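Local coordinates for mandelate racemase/muconate lactonizing enzyme family protein (Bradyrhizobium sp. ORS 278, PDB 3TOY) that belongs to the mandelate racemase/muconate lactonizing enzyme family of the enolase superfamily, metal-binding proteins that join a capping domain to a modified TIM barrel, at residues A[179-187]-A[354-362]; A[40-48]-A[162-171]. All coordinates share one frame; numbering follows the deposited sequence.

Contact 1. Residues A[179-187]-A[354-362]; sequences CDEHGFRAI and LRVIDGKVT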
ATOM      1  N   CYS A 179      -6.143 -42.707  19.597  1.00 45.91           N
ATOM      2  CA  CYS A 179      -4.997 -42.889  18.699  1.00 51.16           C
ATOM      3  C   CYS A 179      -4.748 -44.341  18.303  1.00 54.27           C
ATOM      4  O   CYS A 179      -4.417 -44.636  17.150  1.00 51.84           O
ATOM      5  CB  CYS A 179      -3.720 -42.320  19.326  1.00 50.30           C
ATOM      6  SG  CYS A 179      -3.718 -40.520  19.506  1.00 56.15           S
ATOM      7  N   ASP A 180      -4.891 -45.239  19.270  1.00 56.71           N
ATOM      8  CA  ASP A 180      -4.512 -46.630  19.070  1.00 62.18           C
ATOM      9  C   ASP A 180      -5.639 -47.409  18.414  1.00 59.06           C
ATOM     10  O   ASP A 180      -5.412 -48.163  17.479  1.00 64.47           O
ATOM     11  CB  ASP A 180      -4.074 -47.267  20.398  1.00 63.38           C
ATOM     12  CG  ASP A 180      -2.795 -46.639  20.950  1.00 69.83           C
ATOM     13  OD1 ASP A 180      -1.860 -46.397  20.156  1.00 59.95           O
ATOM     14  OD2 ASP A 180      -2.722 -46.387  22.174  1.00 76.56           O
ATOM     15  N   GLU A 181      -6.863 -47.194  18.879  1.00 59.83           N
ATOM     16  CA  GLU A 181      -8.012 -47.903  18.333  1.00 59.87           C
ATOM     17  C   GLU A 181      -8.609 -47.251  17.083  1.00 60.77           C
ATOM     18  O   GLU A 181      -8.776 -47.912  16.056  1.00 60.23           O
ATOM     19  CB  GLU A 181      -9.089 -48.044  19.403  1.00 62.77           C
ATOM     20  CG  GLU A 181     -10.390 -48.626  18.898  1.00 70.72           C
ATOM     21  CD  GLU A 181     -11.373 -48.874  20.020  1.00 82.25           C
ATOM     22  OE1 GLU A 181     -10.928 -48.981  21.185  1.00 85.64           O
ATOM     23  OE2 GLU A 181     -12.587 -48.960  19.740  1.00 83.06           O
ATOM     24  N   HIS A 182      -8.941 -45.966  17.170  1.00 56.69           N
ATOM     25  CA  HIS A 182      -9.564 -45.266  16.043  1.00 51.11           C
ATOM     26  C   HIS A 182      -8.553 -44.750  15.011  1.00 44.60           C
ATOM     27  O   HIS A 182      -8.931 -44.300  13.937  1.00 39.99           O
ATOM     28  CB  HIS A 182     -10.467 -44.136  16.535  1.00 54.32           C
ATOM     29  CG  HIS A 182     -11.678 -44.609  17.276  1.00 67.50           C
ATOM     30  ND1 HIS A 182     -12.748 -45.212  16.647  1.00 75.75           N
ATOM     31  CD2 HIS A 182     -11.994 -44.563  18.593  1.00 70.36           C
ATOM     32  CE1 HIS A 182     -13.668 -45.519  17.544  1.00 71.78           C
ATOM     33  NE2 HIS A 182     -13.235 -45.135  18.732  1.00 75.02           N
ATOM     34  N   GLY A 183      -7.270 -44.830  15.343  1.00 40.49           N
ATOM     35  CA  GLY A 183      -6.212 -44.482  14.411  1.00 38.93           C
ATOM     36  C   GLY A 183      -6.034 -42.985  14.174  1.00 37.55           C
ATOM     37  O   GLY A 183      -5.408 -42.595  13.196  1.00 34.30           O
ATOM     38  N   PHE A 184      -6.595 -42.155  15.053  1.00 34.65           N
ATOM     39  CA  PHE A 184      -6.394 -40.685  14.963  1.00 35.53           C
ATOM     40  C   PHE A 184      -4.915 -40.322  15.012  1.00 36.73           C
ATOM     41  O   PHE A 184      -4.177 -40.842  15.844  1.00 35.29           O
ATOM     42  CB  PHE A 184      -7.108 -39.967  16.112  1.00 30.48           C
ATOM     43  CG  PHE A 184      -8.573 -39.727  15.866  1.00 36.89           C
ATOM     44  CD1 PHE A 184      -8.990 -38.818  14.901  1.00 34.74           C
ATOM     45  CD2 PHE A 184      -9.536 -40.396  16.606  1.00 31.21           C
ATOM     46  CE1 PHE A 184     -10.337 -38.587  14.665  1.00 35.52           C
ATOM     47  CE2 PHE A 184     -10.894 -40.173  16.381  1.00 31.89           C
ATOM     48  CZ  PHE A 184     -11.298 -39.266  15.409  1.00 36.09           C
ATOM     49  N   ARG A 185      -4.491 -39.422  14.128  1.00 34.63           N
ATOM     50  CA  ARG A 185      -3.118 -38.945  14.117  1.00 36.08           C
ATOM     51  C   ARG A 185      -3.078 -37.437  14.390  1.00 34.93           C
ATOM     52  O   ARG A 185      -2.076 -36.788  14.149  1.00 29.37           O
ATOM     53  CB  ARG A 185      -2.459 -39.248  12.761  1.00 43.28           C
ATOM     54  CG  ARG A 185      -2.225 -40.739  12.469  1.00 51.26           C
ATOM     55  CD  ARG A 185      -1.093 -41.336  13.317  1.00 69.93           C
ATOM     56  NE  ARG A 185      -1.587 -41.897  14.575  1.00 79.23           N
ATOM     57  CZ  ARG A 185      -1.846 -43.189  14.777  1.00 77.11           C
ATOM     58  NH1 ARG A 185      -1.638 -44.076  13.809  1.00 73.26           N
ATOM     59  NH2 ARG A 185      -2.309 -43.597  15.952  1.00 69.37           N
ATOM     60  N   ALA A 186      -4.185 -36.899  14.891  1.00 30.40           N
ATOM     61  CA  ALA A 186      -4.304 -35.476  15.185  1.00 30.91           C
ATOM     62  C   ALA A 186      -5.371 -35.281  16.258  1.00 29.73           C
ATOM     63  O   ALA A 186      -6.434 -35.903  16.188  1.00 30.62           O
ATOM     64  CB  ALA A 186      -4.664 -34.709  13.903  1.00 29.12           C
ATOM     65  N   ILE A 187      -5.070 -34.431  17.248  1.00 26.29           N
ATOM     66  CA  ILE A 187      -5.922 -34.148  18.405  1.00 29.03           C
ATOM     67  C   ILE A 187      -6.034 -32.631  18.607  1.00 29.44           C
ATOM     68  O   ILE A 187      -5.020 -31.939  18.567  1.00 28.69           O
ATOM     69  CB  ILE A 187      -5.281 -34.695  19.703  1.00 28.90           C
ATOM     70  CG1 ILE A 187      -5.088 -36.217  19.609  1.00 37.63           C
ATOM     71  CG2 ILE A 187      -6.146 -34.384  20.896  1.00 31.23           C
ATOM     72  CD1 ILE A 187      -6.405 -36.959  19.521  1.00 35.78           C
ATOM     73  N   LEU A 354     -21.606 -41.718  12.675  1.00 41.40           N
ATOM     74  CA  LEU A 354     -20.301 -41.513  12.075  1.00 35.68           C
ATOM     75  C   LEU A 354     -19.338 -42.622  12.443  1.00 34.07           C
ATOM     76  O   LEU A 354     -19.275 -43.038  13.589  1.00 37.87           O
ATOM     77  CB  LEU A 354     -19.728 -40.171  12.560  1.00 38.45           C
ATOM     78  CG  LEU A 354     -18.365 -39.720  12.005  1.00 38.19           C
ATOM     79  CD1 LEU A 354     -18.524 -39.179  10.595  1.00 42.44           C
ATOM     80  CD2 LEU A 354     -17.801 -38.649  12.913  1.00 38.60           C
ATOM     81  N   ARG A 355     -18.579 -43.094  11.465  1.00 33.34           N
ATOM     82  CA  ARG A 355     -17.500 -44.043  11.722  1.00 39.83           C
ATOM     83  C   ARG A 355     -16.130 -43.451  11.375  1.00 34.94           C
ATOM     84  O   ARG A 355     -15.964 -42.835  10.327  1.00 39.40           O
ATOM     85  CB  ARG A 355     -17.724 -45.324  10.905  1.00 43.37           C
ATOM     86  CG  ARG A 355     -18.716 -46.297  11.557  1.00 62.24           C
ATOM     87  CD  ARG A 355     -19.048 -47.498  10.670  1.00 78.39           C
ATOM     88  NE  ARG A 355     -20.338 -47.351   9.990  1.00 92.29           N
ATOM     89  CZ  ARG A 355     -21.513 -47.245  10.614  1.00 97.32           C
ATOM     90  NH1 ARG A 355     -21.575 -47.246  11.942  1.00 94.74           N
ATOM     91  NH2 ARG A 355     -22.633 -47.119   9.911  1.00 99.51           N
ATOM     92  N   VAL A 356     -15.157 -43.657  12.257  1.00 38.41           N
ATOM     93  CA  VAL A 356     -13.771 -43.255  12.016  1.00 33.39           C
ATOM     94  C   VAL A 356     -12.894 -44.488  11.845  1.00 40.46           C
ATOM     95  O   VAL A 356     -12.816 -45.327  12.739  1.00 42.84           O
ATOM     96  CB  VAL A 356     -13.230 -42.445  13.193  1.00 36.59           C
ATOM     97  CG1 VAL A 356     -11.782 -42.033  12.948  1.00 39.59           C
ATOM     98  CG2 VAL A 356     -14.109 -41.239  13.420  1.00 37.53           C
ATOM     99  N   ILE A 357     -12.231 -44.590  10.699  1.00 37.02           N
ATOM    100  CA  ILE A 357     -11.348 -45.723  10.416  1.00 41.34           C
ATOM    101  C   ILE A 357      -9.919 -45.265  10.087  1.00 37.49           C
ATOM    102  O   ILE A 357      -9.683 -44.560   9.085  1.00 37.07           O
ATOM    103  CB  ILE A 357     -11.903 -46.573   9.236  1.00 39.51           C
ATOM    104  CG1 ILE A 357     -13.350 -47.005   9.521  1.00 48.27           C
ATOM    105  CG2 ILE A 357     -10.988 -47.771   8.939  1.00 43.21           C
ATOM    106  CD1 ILE A 357     -13.986 -47.772   8.375  1.00 56.02           C
ATOM    107  N   ASP A 358      -8.954 -45.692  10.903  1.00 32.43           N
ATOM    108  CA  ASP A 358      -7.562 -45.314  10.673  0.50 33.69           C
ATOM    109  C   ASP A 358      -7.439 -43.793  10.623  1.00 36.18           C
ATOM    110  O   ASP A 358      -6.756 -43.250   9.764  1.00 33.69           O
ATOM    111  CB  ASP A 358      -7.039 -45.905   9.359  0.50 36.71           C
ATOM    112  CG  ASP A 358      -5.522 -45.782   9.221  0.50 41.21           C
ATOM    113  OD1 ASP A 358      -4.835 -45.723  10.258  0.50 43.85           O
ATOM    114  OD2 ASP A 358      -5.011 -45.751   8.077  0.50 47.17           O
ATOM    115  N   GLY A 359      -8.110 -43.116  11.551  1.00 35.86           N
ATOM    116  CA  GLY A 359      -8.049 -41.658  11.652  1.00 35.42           C
ATOM    117  C   GLY A 359      -8.601 -40.908  10.451  1.00 38.21           C
ATOM    118  O   GLY A 359      -8.253 -39.744  10.232  1.00 38.38           O
ATOM    119  N   LYS A 360      -9.449 -41.559   9.659  1.00 32.26           N
ATOM    120  CA  LYS A 360     -10.054 -40.883   8.512  1.00 30.20           C
ATOM    121  C   LYS A 360     -11.547 -41.118   8.475  1.00 36.80           C
ATOM    122  O   LYS A 360     -12.051 -42.061   9.093  1.00 34.59           O
ATOM    123  CB  LYS A 360      -9.419 -41.339   7.201  1.00 34.70           C
ATOM    124  CG  LYS A 360      -7.915 -41.132   7.181  1.00 36.28           C
ATOM    125  CD  LYS A 360      -7.320 -41.455   5.830  1.00 47.89           C
ATOM    126  CE  LYS A 360      -5.798 -41.489   5.937  1.00 53.59           C
ATOM    127  NZ  LYS A 360      -5.146 -41.909   4.672  1.00 66.78           N
ATOM    128  N   VAL A 361     -12.258 -40.254   7.760  1.00 29.40           N
ATOM    129  CA  VAL A 361     -13.707 -40.368   7.681  1.00 30.19           C
ATOM    130  C   VAL A 361     -14.142 -40.408   6.218  1.00 33.76           C
ATOM    131  O   VAL A 361     -13.656 -39.637   5.387  1.00 31.93           O
ATOM    132  CB  VAL A 361     -14.403 -39.230   8.433  1.00 27.27           C
ATOM    133  CG1 VAL A 361     -15.879 -39.152   8.068  1.00 27.74           C
ATOM    134  CG2 VAL A 361     -14.205 -39.367   9.940  1.00 31.14           C
ATOM    135  N   THR A 362     -15.034 -41.341   5.887  1.00 29.66           N
ATOM    136  CA  THR A 362     -15.517 -41.478   4.501  1.00 30.57           C
ATOM    137  C   THR A 362     -17.012 -41.153   4.413  1.00 33.18           C
ATOM    138  O   THR A 362     -17.789 -41.599   5.259  1.00 37.14           O
ATOM    139  CB  THR A 362     -15.286 -42.909   3.991  1.00 34.19           C
ATOM    140  OG1 THR A 362     -13.876 -43.184   3.987  1.00 38.56           O
ATOM    141  CG2 THR A 362     -15.811 -43.059   2.606  1.00 30.60           C
TER
HETATM  142  O   HOH W   1      -9.415 -47.720  12.621  1.00 45.91           O
HETATM  143  O   HOH W   2     -11.876 -47.205  14.101  1.00 56.28           O
HETATM  144  O   HOH W   3      -3.970 -43.952  11.696  1.00 45.86           O
HETATM  145  O   HOH W   4      -5.978 -38.673  11.848  1.00 33.92           O

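Contact 2. Residues A[40-48]-A[162-171]; sequences PMKRPLRNA and SYGVLDARDD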
ATOM      1  N   PRO A  40     -27.198 -36.846  24.821  1.00 50.42           N
ATOM      2  CA  PRO A  40     -26.203 -36.941  25.879  1.00 51.44           C
ATOM      3  C   PRO A  40     -24.786 -36.948  25.308  1.00 53.95           C
ATOM      4  O   PRO A  40     -24.582 -37.377  24.174  1.00 51.32           O
ATOM      5  CB  PRO A  40     -26.512 -38.295  26.532  1.00 51.93           C
ATOM      6  CG  PRO A  40     -27.133 -39.096  25.459  1.00 52.55           C
ATOM      7  CD  PRO A  40     -27.905 -38.121  24.598  1.00 52.03           C
ATOM      8  N   MET A  41     -23.825 -36.458  26.088  1.00 52.65           N
ATOM      9  CA  MET A  41     -22.414 -36.476  25.713  0.50 55.13           C
ATOM     10  C   MET A  41     -21.608 -37.261  26.738  1.00 57.84           C
ATOM     11  O   MET A  41     -21.712 -36.985  27.938  1.00 56.41           O
ATOM     12  CB  MET A  41     -21.861 -35.052  25.683  0.50 53.76           C
ATOM     13  CG  MET A  41     -22.500 -34.127  24.677  0.50 54.37           C
ATOM     14  SD  MET A  41     -21.756 -32.498  24.830  0.50 57.04           S
ATOM     15  CE  MET A  41     -20.026 -32.946  24.929  0.50 51.55           C
ATOM     16  N   LYS A  42     -20.796 -38.210  26.281  1.00 64.66           N
ATOM     17  CA  LYS A  42     -19.973 -39.010  27.190  1.00 71.71           C
ATOM     18  C   LYS A  42     -19.090 -38.113  28.055  1.00 74.57           C
ATOM     19  O   LYS A  42     -19.087 -38.215  29.288  1.00 73.01           O
ATOM     20  CB  LYS A  42     -19.110 -40.007  26.407  1.00 72.56           C
ATOM     21  N   ARG A  43     -18.354 -37.225  27.393  1.00 73.34           N
ATOM     22  CA  ARG A  43     -17.388 -36.369  28.064  1.00 75.42           C
ATOM     23  C   ARG A  43     -17.728 -34.898  27.856  1.00 71.58           C
ATOM     24  O   ARG A  43     -17.866 -34.447  26.717  1.00 67.05           O
ATOM     25  CB  ARG A  43     -15.979 -36.659  27.532  1.00 78.18           C
ATOM     26  CG  ARG A  43     -14.876 -35.806  28.140  1.00 81.47           C
ATOM     27  CD  ARG A  43     -13.535 -36.114  27.488  1.00 83.57           C
ATOM     28  NE  ARG A  43     -12.502 -35.168  27.900  1.00 85.49           N
ATOM     29  CZ  ARG A  43     -12.406 -33.919  27.446  1.00 89.76           C
ATOM     30  NH1 ARG A  43     -13.285 -33.453  26.563  1.00 85.72           N
ATOM     31  NH2 ARG A  43     -11.430 -33.131  27.875  1.00 86.29           N
ATOM     32  N   PRO A  44     -17.876 -34.150  28.963  1.00 70.11           N
ATOM     33  CA  PRO A  44     -18.105 -32.711  28.890  1.00 68.41           C
ATOM     34  C   PRO A  44     -16.954 -32.013  28.168  1.00 63.04           C
ATOM     35  O   PRO A  44     -15.784 -32.365  28.360  1.00 61.42           O
ATOM     36  CB  PRO A  44     -18.155 -32.280  30.365  1.00 71.26           C
ATOM     37  CG  PRO A  44     -17.500 -33.408  31.126  1.00 71.78           C
ATOM     38  CD  PRO A  44     -17.856 -34.637  30.352  1.00 71.03           C
ATOM     39  N   LEU A  45     -17.295 -31.035  27.336  1.00 56.37           N
ATOM     40  CA  LEU A  45     -16.295 -30.273  26.593  1.00 50.11           C
ATOM     41  C   LEU A  45     -16.155 -28.870  27.177  1.00 40.26           C
ATOM     42  O   LEU A  45     -16.941 -27.972  26.883  1.00 41.53           O
ATOM     43  CB  LEU A  45     -16.687 -30.209  25.122  1.00 54.29           C
ATOM     44  CG  LEU A  45     -16.763 -31.585  24.461  1.00 57.52           C
ATOM     45  CD1 LEU A  45     -17.928 -31.669  23.483  1.00 65.22           C
ATOM     46  CD2 LEU A  45     -15.448 -31.907  23.777  1.00 62.11           C
ATOM     47  N   ARG A  46     -15.161 -28.689  28.030  1.00 38.06           N
ATOM     48  CA  ARG A  46     -14.941 -27.393  28.643  0.50 39.06           C
ATOM     49  C   ARG A  46     -14.195 -26.476  27.677  1.00 38.75           C
ATOM     50  O   ARG A  46     -13.202 -26.879  27.069  1.00 33.40           O
ATOM     51  CB  ARG A  46     -14.160 -27.551  29.950  0.50 41.52           C
ATOM     52  CG  ARG A  46     -13.475 -26.283  30.440  0.50 46.85           C
ATOM     53  CD  ARG A  46     -14.451 -25.250  30.996  0.50 50.71           C
ATOM     54  NE  ARG A  46     -13.738 -24.034  31.380  0.50 51.90           N
ATOM     55  CZ  ARG A  46     -14.305 -22.847  31.560  0.50 51.12           C
ATOM     56  NH1 ARG A  46     -15.613 -22.705  31.395  0.50 54.56           N
ATOM     57  NH2 ARG A  46     -13.561 -21.804  31.908  0.50 51.34           N
ATOM     58  N   ASN A  47     -14.685 -25.249  27.538  1.00 36.38           N
ATOM     59  CA  ASN A  47     -13.997 -24.235  26.719  1.00 36.97           C
ATOM     60  C   ASN A  47     -13.770 -22.954  27.504  1.00 42.44           C
ATOM     61  O   ASN A  47     -14.116 -22.883  28.689  1.00 40.51           O
ATOM     62  CB  ASN A  47     -14.730 -23.970  25.397  1.00 34.60           C
ATOM     63  CG  ASN A  47     -16.120 -23.363  25.586  1.00 40.79           C
ATOM     64  OD1 ASN A  47     -16.262 -22.203  25.999  1.00 36.65           O
ATOM     65  ND2 ASN A  47     -17.160 -24.131  25.224  1.00 35.30           N
ATOM     66  N   ALA A  48     -13.171 -21.950  26.864  1.00 36.40           N
ATOM     67  CA  ALA A  48     -12.851 -20.697  27.558  1.00 37.20           C
ATOM     68  C   ALA A  48     -14.090 -19.928  28.022  1.00 32.92           C
ATOM     69  O   ALA A  48     -14.002 -19.079  28.918  1.00 36.76           O
ATOM     70  CB  ALA A  48     -11.954 -19.791  26.675  1.00 35.22           C
ATOM     71  N   SER A 162     -11.707 -33.964  18.373  1.00 27.90           N
ATOM     72  CA  SER A 162     -11.876 -32.645  18.914  1.00 30.05           C
ATOM     73  C   SER A 162     -12.366 -32.701  20.354  1.00 31.21           C
ATOM     74  O   SER A 162     -13.485 -33.143  20.619  1.00 34.92           O
ATOM     75  CB  SER A 162     -12.839 -31.869  17.998  1.00 32.11           C
ATOM     76  OG  SER A 162     -12.893 -30.499  18.332  1.00 35.86           O
ATOM     77  N   TYR A 163     -11.530 -32.228  21.273  1.00 28.44           N
ATOM     78  CA  TYR A 163     -11.827 -32.259  22.695  1.00 30.62           C
ATOM     79  C   TYR A 163     -11.988 -30.876  23.320  1.00 38.40           C
ATOM     80  O   TYR A 163     -11.649 -29.853  22.714  1.00 34.70           O
ATOM     81  CB  TYR A 163     -10.718 -33.008  23.421  1.00 31.52           C
ATOM     82  CG  TYR A 163     -10.670 -34.486  23.085  1.00 36.55           C
ATOM     83  CD1 TYR A 163     -11.441 -35.405  23.795  1.00 44.54           C
ATOM     84  CD2 TYR A 163      -9.842 -34.964  22.086  1.00 36.12           C
ATOM     85  CE1 TYR A 163     -11.393 -36.766  23.496  1.00 41.63           C
ATOM     86  CE2 TYR A 163      -9.790 -36.322  21.777  1.00 39.21           C
ATOM     87  CZ  TYR A 163     -10.566 -37.214  22.489  1.00 47.12           C
ATOM     88  OH  TYR A 163     -10.512 -38.561  22.188  1.00 43.03           O
ATOM     89  N   GLY A 164     -12.515 -30.847  24.541  1.00 34.36           N
ATOM     90  CA  GLY A 164     -12.500 -29.635  25.341  1.00 31.39           C
ATOM     91  C   GLY A 164     -11.132 -29.559  25.980  1.00 30.70           C
ATOM     92  O   GLY A 164     -10.169 -30.107  25.454  1.00 37.26           O
ATOM     93  N   VAL A 165     -11.024 -28.864  27.104  1.00 31.90           N
ATOM     94  CA  VAL A 165      -9.759 -28.830  27.828  1.00 34.72           C
ATOM     95  C   VAL A 165      -9.360 -30.260  28.195  1.00 40.56           C
ATOM     96  O   VAL A 165     -10.175 -31.025  28.713  1.00 37.77           O
ATOM     97  CB  VAL A 165      -9.879 -27.989  29.115  1.00 39.71           C
ATOM     98  CG1 VAL A 165      -8.593 -28.073  29.945  1.00 39.04           C
ATOM     99  CG2 VAL A 165     -10.244 -26.539  28.772  1.00 34.51           C
ATOM    100  N   LEU A 166      -8.120 -30.626  27.897  1.00 36.67           N
ATOM    101  CA  LEU A 166      -7.601 -31.942  28.247  1.00 41.09           C
ATOM    102  C   LEU A 166      -6.622 -31.874  29.405  1.00 37.59           C
ATOM    103  O   LEU A 166      -6.035 -30.831  29.698  1.00 38.76           O
ATOM    104  CB  LEU A 166      -6.910 -32.603  27.043  1.00 38.30           C
ATOM    105  CG  LEU A 166      -7.810 -33.158  25.933  1.00 34.98           C
ATOM    106  CD1 LEU A 166      -7.001 -33.437  24.686  1.00 33.21           C
ATOM    107  CD2 LEU A 166      -8.552 -34.418  26.396  1.00 40.40           C
ATOM    108  N   ASP A 167      -6.446 -33.018  30.054  1.00 45.08           N
ATOM    109  CA  ASP A 167      -5.383 -33.211  31.026  1.00 44.57           C
ATOM    110  C   ASP A 167      -4.699 -34.529  30.670  1.00 44.66           C
ATOM    111  O   ASP A 167      -5.345 -35.583  30.664  1.00 42.65           O
ATOM    112  CB  ASP A 167      -5.972 -33.242  32.444  1.00 48.23           C
ATOM    113  CG  ASP A 167      -4.933 -33.578  33.498  1.00 61.31           C
ATOM    114  OD1 ASP A 167      -3.802 -33.054  33.418  1.00 56.05           O
ATOM    115  OD2 ASP A 167      -5.254 -34.377  34.403  1.00 73.76           O
ATOM    116  N   ALA A 168      -3.412 -34.479  30.336  1.00 42.21           N
ATOM    117  CA  ALA A 168      -2.696 -35.693  29.945  1.00 43.58           C
ATOM    118  C   ALA A 168      -2.848 -36.830  30.975  1.00 43.47           C
ATOM    119  O   ALA A 168      -3.062 -37.982  30.604  1.00 46.66           O
ATOM    120  CB  ALA A 168      -1.216 -35.402  29.662  1.00 40.60           C
ATOM    121  N   ARG A 169      -2.741 -36.511  32.262  1.00 46.02           N
ATOM    122  CA  ARG A 169      -2.896 -37.540  33.288  1.00 52.86           C
ATOM    123  C   ARG A 169      -4.318 -38.121  33.266  1.00 54.11           C
ATOM    124  O   ARG A 169      -4.514 -39.305  32.976  1.00 54.90           O
ATOM    125  CB  ARG A 169      -2.558 -36.978  34.674  1.00 56.10           C
ATOM    126  N   ASP A 170      -5.308 -37.276  33.541  1.00 51.42           N
ATOM    127  CA  ASP A 170      -6.696 -37.720  33.659  1.00 54.54           C
ATOM    128  C   ASP A 170      -7.318 -38.270  32.371  1.00 56.07           C
ATOM    129  O   ASP A 170      -8.297 -39.014  32.424  1.00 55.89           O
ATOM    130  CB  ASP A 170      -7.572 -36.583  34.204  1.00 59.33           C
ATOM    131  CG  ASP A 170      -7.328 -36.306  35.686  1.00 67.95           C
ATOM    132  OD1 ASP A 170      -6.174 -36.012  36.075  1.00 64.70           O
ATOM    133  OD2 ASP A 170      -8.301 -36.374  36.466  1.00 79.91           O
ATOM    134  N   ASP A 171      -6.763 -37.910  31.215  1.00 52.00           N
ATOM    135  CA  ASP A 171      -7.426 -38.221  29.947  1.00 49.92           C
ATOM    136  C   ASP A 171      -6.651 -39.207  29.093  1.00 45.39           C
ATOM    137  O   ASP A 171      -7.006 -39.449  27.941  1.00 48.21           O
ATOM    138  CB  ASP A 171      -7.698 -36.943  29.142  1.00 51.94           C
ATOM    139  CG  ASP A 171      -8.833 -36.124  29.711  1.00 55.32           C
ATOM    140  OD1 ASP A 171      -9.928 -36.683  29.912  1.00 60.66           O
ATOM    141  OD2 ASP A 171      -8.639 -34.910  29.937  1.00 46.64           O
TER
HETATM  142  O   HOH W   5     -13.226 -30.577  28.758  1.00 40.30           O

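Contact 1. Residues A[179-187]-A[354-362]
The ring of F184 lies crosswise to V356, which sets its methyl CG1 over one ring face in a CH-pi contact, 4.1 Å from CG1 to the ring centroid. Both valine methyls lie near F184 CZ, V356 CG1 at 3.7 Å from it. With CG beside its backbone N (chi1 -83°), the ring swings back to the valine although the CB of F184 points away from 354-362. H182 offers V356 an edge instead: the carbonyl oxygen of V356 lies near the imidazole plane. The backbones supply the direct polar link, G359 N donating to H182 O over 2.8 Å, on a lone pair in the carbonyl plane. Glycine suits both G183 and G359, since each has positive phi and a CB on either would clash with the opposite backbone. A water bridges the segments, accepting from R185 N at 2.8 Å and donating to G359 O at 3.0 Å. F184 also packs on A159 and V342, which carries the contact inward to the strands. G183, the first residue to leave helical geometry, thus belongs to the turn between helix 168-181 and strand 186-190 of the enolase-type barrel domain, met here by the type I' turn I357 to K360.

Contact 2. Residues A[40-48]-A[162-171]
L45 sends its CD2 methyl against the backbone of 162-171 where Y163 leads into G164, L45 CD2 lying 3.2 Å from G164 N. The Y163 ring stands almost perpendicular to the guanidinium of R43 (planes 89° apart): its CD1 lies over the guanidinium face, toward the rim, while R43 NH1 meets the ring at its edge. G164 comes next, CA to CA 4.0 Å from L45, and a CB here would strike the backbone of L45 and R46, so glycine fits. V165 N then donates to R46 O over 2.9 Å, and V165 CG2 lies alongside R46 CG in the modelled conformer. The carbonyl oxygen of V165 sits at the guanidinium edge, 2.6 Å from R43 NH2. R43 reaches this far because its chain is extended from a CG anti to the backbone N (chi1 179°). L166 adds its CD2 methyl near R43 NH2. D167 caps the following helix by accepting from D170 N, and D171 OD2 accepts from D167 N. The other oxygen, D171 OD1, forms a long salt bridge of 3.6 Å with R43 NE. The carboxylate is thus held by a backbone N-H, and the arginine would add a modest electrostatic attraction.

How the contacts relate
From the N terminus, strand 29-47 of the antiparallel sheet comes first, and contact 2 joins its far end to the chain that leaves barrel strand 157-162, closing a loop of 113 residues between the segments. Helix 168-181 begins in that second segment and ends in the first segment of contact 1, so the two loops follow in series, neither nesting nor crossing. Contact 1 then spans 166 residues, bringing the turn before strand 360-361 back to the turn between helix 168-181 and strand 186-190. Contact 2 therefore ties the N-terminal domain to the barrel, whereas contact 1 works within the barrel domain. Their centres are 18 Å apart, yet I187 CG2 packs on Y163 CD2 at 3.9 Å.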